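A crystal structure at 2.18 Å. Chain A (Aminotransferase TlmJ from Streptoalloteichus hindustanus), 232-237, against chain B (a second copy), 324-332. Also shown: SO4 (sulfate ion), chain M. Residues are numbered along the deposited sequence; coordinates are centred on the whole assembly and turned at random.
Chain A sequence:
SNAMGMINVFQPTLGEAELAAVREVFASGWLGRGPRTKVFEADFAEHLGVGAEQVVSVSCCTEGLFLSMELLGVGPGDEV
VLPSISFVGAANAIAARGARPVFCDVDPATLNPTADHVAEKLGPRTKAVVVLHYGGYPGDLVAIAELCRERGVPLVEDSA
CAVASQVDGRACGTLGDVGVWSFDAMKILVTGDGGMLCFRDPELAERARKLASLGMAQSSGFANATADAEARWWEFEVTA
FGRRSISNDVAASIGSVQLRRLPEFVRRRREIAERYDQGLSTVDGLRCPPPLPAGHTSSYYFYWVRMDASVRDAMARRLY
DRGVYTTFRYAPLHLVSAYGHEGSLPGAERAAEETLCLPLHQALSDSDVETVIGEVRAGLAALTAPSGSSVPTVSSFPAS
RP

Chain A, residues 232-237: RWWEFE
Chain B, residues 324-332: VYTTFRYAP

Two irregular segments, one from each copy of the aminotransferase, run side by side in nearly the same direction, their end-to-end vectors 22° apart. The nearest CA atoms across the contact are those of W234(A) and F328(B), 6.2 Å apart. Together the stretches bury 398 Å².

Chain A begins with a type I beta turn from R232(A) to E235(A): phi/psi is -81/-5 at W233(A) and -95/-8 at W234(A). The chain then opens out, through -89/151 at E235(A) to -151/168 at F236(A). Chain B is extended throughout, from -82/138 at Y325(B) through -161/-174 at T327(B) and -131/139 at F328(B) to -56/131 at A331(B), with a cis peptide bond before Y330(B).

The main bump is W234(A), buried and pointing toward chain B, with chi1 51° (p) and chi2 82°. Its indole lies over the CB of F328(B): that atom sits 3.5 Å from the centroid of the W234(A) five-membered ring and only 6° off the ring normal, a nearly axial CH-pi contact. F328(B), at chi1 171° (t) and chi2 72°, starts toward chain A but its end leads away, and the phenyl presents its edge to the indole face in an offset edge-to-face pair, centroids 5.3 Å apart and planes at 61°. One residue thus meets the tryptophan with both its CB and its ring edge.

The second fit uses a small residue. A331(B) points its methyl toward chain A, where its CB meets CE2 of F236(A) at 3.6 Å; F236(A) starts sideways, and chi1 56° (p) with chi2 89° brings its ring end nearer.

At the other end, W233(A) repeats the p rotamer (chi1 51°, chi2 78°) and starts sideways, but its indole end comes nearer to chain B. Its NE1 donates a weak hydrogen bond to O of T326(B), 3.3 Å at 142°. The ring lies oblique to that of Y325(B) (chi1 -166°, t), centroids 5.6 Å apart and planes at 33°.

A sulfate, probably from the crystallisation liquor, occupies the polar pocket beside the tryptophans. Y325(B) OH donates to its O4 at 2.6 Å, while R329(B) NH1 reaches O3 at 2.8 Å and R329(B) NH2 reaches O1 at 3.0 Å. Although R329(B) CB points away from chain A, chi1 -61° and chi2 -74° (both m) fold the chain back, and NH1 also bonds F328(B) O at 3.0 Å. Beyond A331(B), one water bridges the copies, donating to E235(A) OE2 at 3.1 Å and to P332(B) O at 3.2 Å.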

ATOM      1  N   ARG A 232     -22.891   5.578 -16.932  1.00 72.62           N
ATOM      2  CA  ARG A 232     -23.743   5.743 -15.760  1.00 69.73           C
ATOM      3  C   ARG A 232     -22.924   5.726 -14.472  1.00 67.81           C
ATOM      4  O   ARG A 232     -22.228   6.690 -14.158  1.00 68.96           O
ATOM      5  CB  ARG A 232     -24.815   4.651 -15.718  1.00 68.98           C
ATOM      6  N   TRP A 233     -23.005   4.620 -13.728  1.00 62.94           N
ATOM      7  CA  TRP A 233     -22.356   4.539 -12.426  1.00 57.46           C
ATOM      8  C   TRP A 233     -20.869   4.218 -12.510  1.00 55.35           C
ATOM      9  O   TRP A 233     -20.191   4.240 -11.476  1.00 50.95           O
ATOM     10  CB  TRP A 233     -23.064   3.503 -11.544  1.00 57.48           C
ATOM     11  CG  TRP A 233     -23.257   2.153 -12.181  1.00 60.62           C
ATOM     12  CD1 TRP A 233     -22.318   1.173 -12.328  1.00 61.11           C
ATOM     13  CD2 TRP A 233     -24.474   1.626 -12.729  1.00 62.47           C
ATOM     14  NE1 TRP A 233     -22.871   0.075 -12.945  1.00 57.58           N
ATOM     15  CE2 TRP A 233     -24.192   0.327 -13.201  1.00 57.24           C
ATOM     16  CE3 TRP A 233     -25.772   2.128 -12.873  1.00 65.21           C
ATOM     17  CZ2 TRP A 233     -25.160  -0.474 -13.805  1.00 55.90           C
ATOM     18  CZ3 TRP A 233     -26.730   1.330 -13.474  1.00 63.31           C
ATOM     19  CH2 TRP A 233     -26.419   0.043 -13.932  1.00 60.53           C
ATOM     20  N   TRP A 234     -20.340   3.939 -13.700  1.00 57.48           N
ATOM     21  CA  TRP A 234     -18.922   3.641 -13.854  1.00 52.47           C
ATOM     22  C   TRP A 234     -18.088   4.860 -14.228  1.00 53.21           C
ATOM     23  O   TRP A 234     -16.855   4.768 -14.232  1.00 53.56           O
ATOM     24  CB  TRP A 234     -18.722   2.548 -14.910  1.00 47.51           C
ATOM     25  CG  TRP A 234     -19.413   2.828 -16.206  1.00 46.95           C
ATOM     26  CD1 TRP A 234     -18.963   3.622 -17.220  1.00 41.92           C
ATOM     27  CD2 TRP A 234     -20.679   2.308 -16.634  1.00 50.04           C
ATOM     28  NE1 TRP A 234     -19.873   3.634 -18.251  1.00 46.19           N
ATOM     29  CE2 TRP A 234     -20.934   2.834 -17.916  1.00 47.72           C
ATOM     30  CE3 TRP A 234     -21.622   1.451 -16.056  1.00 50.81           C
ATOM     31  CZ2 TRP A 234     -22.092   2.532 -18.629  1.00 55.87           C
ATOM     32  CZ3 TRP A 234     -22.772   1.151 -16.767  1.00 52.40           C
ATOM     33  CH2 TRP A 234     -22.996   1.690 -18.040  1.00 59.19           C
ATOM     34  N   GLU A 235     -18.717   5.990 -14.537  1.00 50.08           N
ATOM     35  CA  GLU A 235     -17.991   7.182 -14.942  1.00 51.80           C
ATOM     36  C   GLU A 235     -17.623   8.016 -13.720  1.00 47.67           C
ATOM     37  O   GLU A 235     -18.316   7.999 -12.701  1.00 49.58           O
ATOM     38  CB  GLU A 235     -18.820   8.007 -15.926  1.00 60.30           C
ATOM     39  CG  GLU A 235     -17.985   8.812 -16.906  1.00 69.30           C
ATOM     40  CD  GLU A 235     -18.761   9.209 -18.146  1.00 79.97           C
ATOM     41  OE1 GLU A 235     -19.975   8.913 -18.212  1.00 81.22           O
ATOM     42  OE2 GLU A 235     -18.156   9.814 -19.058  1.00 81.78           O
ATOM     43  N   PHE A 236     -16.516   8.748 -13.832  1.00 39.73           N
ATOM     44  CA  PHE A 236     -15.959   9.461 -12.693  1.00 36.35           C
ATOM     45  C   PHE A 236     -15.209  10.695 -13.176  1.00 36.08           C
ATOM     46  O   PHE A 236     -14.934  10.857 -14.368  1.00 38.26           O
ATOM     47  CB  PHE A 236     -15.024   8.558 -11.880  1.00 33.45           C
ATOM     48  CG  PHE A 236     -13.912   7.956 -12.693  1.00 30.89           C
ATOM     49  CD1 PHE A 236     -12.707   8.621 -12.845  1.00 31.09           C
ATOM     50  CD2 PHE A 236     -14.078   6.730 -13.316  1.00 30.39           C
ATOM     51  CE1 PHE A 236     -11.686   8.071 -13.603  1.00 31.99           C
ATOM     52  CE2 PHE A 236     -13.062   6.175 -14.071  1.00 27.60           C
ATOM     53  CZ  PHE A 236     -11.864   6.847 -14.214  1.00 27.93           C
ATOM     54  N   GLU A 237     -14.875  11.564 -12.224  1.00 34.90           N
ATOM     55  CA  GLU A 237     -14.016  12.714 -12.454  1.00 34.87           C
ATOM     56  C   GLU A 237     -12.791  12.614 -11.551  1.00 34.63           C
ATOM     57  O   GLU A 237     -12.812  11.947 -10.514  1.00 28.24           O
ATOM     58  CB  GLU A 237     -14.758  14.033 -12.194  1.00 36.43           C
TER
ATOM     59  N   VAL B 324     -28.736  -9.156 -12.008  1.00 31.45           N
ATOM     60  CA  VAL B 324     -27.496  -9.360 -12.750  1.00 31.44           C
ATOM     61  C   VAL B 324     -26.756  -8.029 -12.797  1.00 33.78           C
ATOM     62  O   VAL B 324     -27.189  -7.091 -13.480  1.00 32.38           O
ATOM     63  CB  VAL B 324     -27.753  -9.900 -14.162  1.00 29.78           C
ATOM     64  CG1 VAL B 324     -26.445 -10.011 -14.927  1.00 26.21           C
ATOM     65  CG2 VAL B 324     -28.457 -11.252 -14.090  1.00 30.05           C
ATOM     66  N   TYR B 325     -25.641  -7.941 -12.080  1.00 33.04           N
ATOM     67  CA  TYR B 325     -24.850  -6.720 -12.078  1.00 34.86           C
ATOM     68  C   TYR B 325     -23.946  -6.671 -13.303  1.00 33.66           C
ATOM     69  O   TYR B 325     -23.360  -7.684 -13.699  1.00 34.53           O
ATOM     70  CB  TYR B 325     -24.016  -6.622 -10.802  1.00 41.98           C
ATOM     71  CG  TYR B 325     -23.429  -5.251 -10.579  1.00 53.05           C
ATOM     72  CD1 TYR B 325     -24.187  -4.241 -10.002  1.00 60.14           C
ATOM     73  CD2 TYR B 325     -22.124  -4.958 -10.956  1.00 49.57           C
ATOM     74  CE1 TYR B 325     -23.659  -2.979  -9.799  1.00 64.41           C
ATOM     75  CE2 TYR B 325     -21.585  -3.699 -10.756  1.00 52.19           C
ATOM     76  CZ  TYR B 325     -22.356  -2.713 -10.177  1.00 59.90           C
ATOM     77  OH  TYR B 325     -21.827  -1.456  -9.976  1.00 59.71           O
ATOM     78  N   THR B 326     -23.859  -5.489 -13.916  1.00 28.09           N
ATOM     79  CA  THR B 326     -22.965  -5.237 -15.037  1.00 30.45           C
ATOM     80  C   THR B 326     -22.318  -3.876 -14.839  1.00 32.46           C
ATOM     81  O   THR B 326     -22.761  -3.076 -14.013  1.00 30.97           O
ATOM     82  CB  THR B 326     -23.698  -5.277 -16.388  1.00 34.85           C
ATOM     83  OG1 THR B 326     -24.689  -4.244 -16.430  1.00 36.40           O
ATOM     84  CG2 THR B 326     -24.361  -6.629 -16.612  1.00 33.47           C
ATOM     85  N   THR B 327     -21.268  -3.612 -15.611  1.00 27.42           N
ATOM     86  CA  THR B 327     -20.577  -2.328 -15.564  1.00 28.14           C
ATOM     87  C   THR B 327     -19.772  -2.167 -16.849  1.00 31.09           C
ATOM     88  O   THR B 327     -19.863  -2.989 -17.767  1.00 29.16           O
ATOM     89  CB  THR B 327     -19.682  -2.222 -14.323  1.00 32.53           C
ATOM     90  OG1 THR B 327     -19.137  -0.899 -14.242  1.00 34.50           O
ATOM     91  CG2 THR B 327     -18.540  -3.228 -14.402  1.00 28.13           C
ATOM     92  N   PHE B 328     -18.983  -1.098 -16.915  1.00 32.87           N
ATOM     93  CA  PHE B 328     -18.095  -0.858 -18.040  1.00 26.64           C
ATOM     94  C   PHE B 328     -16.698  -0.532 -17.537  1.00 23.43           C
ATOM     95  O   PHE B 328     -16.531   0.186 -16.545  1.00 31.97           O
ATOM     96  CB  PHE B 328     -18.595   0.284 -18.934  1.00 29.27           C
ATOM     97  CG  PHE B 328     -17.600   0.697 -19.984  1.00 34.24           C
ATOM     98  CD1 PHE B 328     -17.350  -0.118 -21.076  1.00 32.32           C
ATOM     99  CD2 PHE B 328     -16.898   1.887 -19.866  1.00 30.37           C
ATOM    100  CE1 PHE B 328     -16.428   0.249 -22.037  1.00 30.41           C
ATOM    101  CE2 PHE B 328     -15.975   2.259 -20.824  1.00 32.44           C
ATOM    102  CZ  PHE B 328     -15.740   1.438 -21.911  1.00 30.10           C
ATOM    103  N   ARG B 329     -15.702  -1.082 -18.223  1.00 28.05           N
ATOM    104  CA  ARG B 329     -14.301  -0.745 -18.030  1.00 32.65           C
ATOM    105  C   ARG B 329     -13.673  -0.612 -19.407  1.00 23.59           C
ATOM    106  O   ARG B 329     -14.039  -1.353 -20.322  1.00 26.05           O
ATOM    107  CB  ARG B 329     -13.560  -1.820 -17.217  1.00 37.50           C
ATOM    108  CG  ARG B 329     -14.093  -2.041 -15.812  1.00 37.36           C
ATOM    109  CD  ARG B 329     -13.705  -0.899 -14.888  1.00 35.28           C
ATOM    110  NE  ARG B 329     -14.047  -1.184 -13.499  1.00 36.49           N
ATOM    111  CZ  ARG B 329     -15.201  -0.849 -12.931  1.00 40.33           C
ATOM    112  NH1 ARG B 329     -16.128  -0.214 -13.636  1.00 41.76           N
ATOM    113  NH2 ARG B 329     -15.428  -1.148 -11.660  1.00 36.11           N
ATOM    114  N   TYR B 330     -12.765   0.347 -19.575  1.00 26.02           N
ATOM    115  CA  TYR B 330     -12.440   1.352 -18.570  1.00 25.95           C
ATOM    116  C   TYR B 330     -12.898   2.705 -19.096  1.00 28.18           C
ATOM    117  O   TYR B 330     -12.801   2.966 -20.297  1.00 30.43           O
ATOM    118  CB  TYR B 330     -10.938   1.367 -18.271  1.00 24.92           C
ATOM    119  CG  TYR B 330     -10.412   0.061 -17.714  1.00 28.13           C
ATOM    120  CD1 TYR B 330     -10.054  -0.986 -18.556  1.00 21.28           C
ATOM    121  CD2 TYR B 330     -10.277  -0.124 -16.345  1.00 31.06           C
ATOM    122  CE1 TYR B 330      -9.579  -2.181 -18.047  1.00 19.19           C
ATOM    123  CE2 TYR B 330      -9.801  -1.316 -15.827  1.00 25.44           C
ATOM    124  CZ  TYR B 330      -9.458  -2.339 -16.681  1.00 22.22           C
ATOM    125  OH  TYR B 330      -8.987  -3.521 -16.166  1.00 25.01           O
ATOM    126  N   ALA B 331     -13.400   3.553 -18.201  1.00 28.26           N
ATOM    127  CA  ALA B 331     -13.949   4.839 -18.611  1.00 31.06           C
ATOM    128  C   ALA B 331     -12.909   5.633 -19.397  1.00 28.93           C
ATOM    129  O   ALA B 331     -11.762   5.760 -18.946  1.00 28.66           O
ATOM    130  CB  ALA B 331     -14.412   5.636 -17.392  1.00 28.01           C
ATOM    131  N   PRO B 332     -13.261   6.174 -20.567  1.00 28.36           N
ATOM    132  CA  PRO B 332     -12.257   6.832 -21.418  1.00 26.85           C
ATOM    133  C   PRO B 332     -11.620   8.039 -20.750  1.00 26.42           C
ATOM    134  O   PRO B 332     -12.270   9.066 -20.539  1.00 31.78           O
ATOM    135  CB  PRO B 332     -13.063   7.231 -22.661  1.00 31.87           C
ATOM    136  CG  PRO B 332     -14.475   7.320 -22.184  1.00 34.64           C
ATOM    137  CD  PRO B 332     -14.616   6.261 -21.133  1.00 32.47           C
TER
HETATM  138  S   SO4 M 403     -18.679   0.052 -10.688  1.00 78.11           S
HETATM  139  O1  SO4 M 403     -17.660  -0.518  -9.812  1.00 82.76           O
HETATM  140  O2  SO4 M 403     -19.474   1.024  -9.942  1.00 81.15           O
HETATM  141  O3  SO4 M 403     -18.036   0.717 -11.818  1.00 78.65           O
HETATM  142  O4  SO4 M 403     -19.549  -1.012 -11.179  1.00 74.66           O
HETATM  143  O   HOH W   1     -15.146   9.021 -19.097  1.00 34.75           O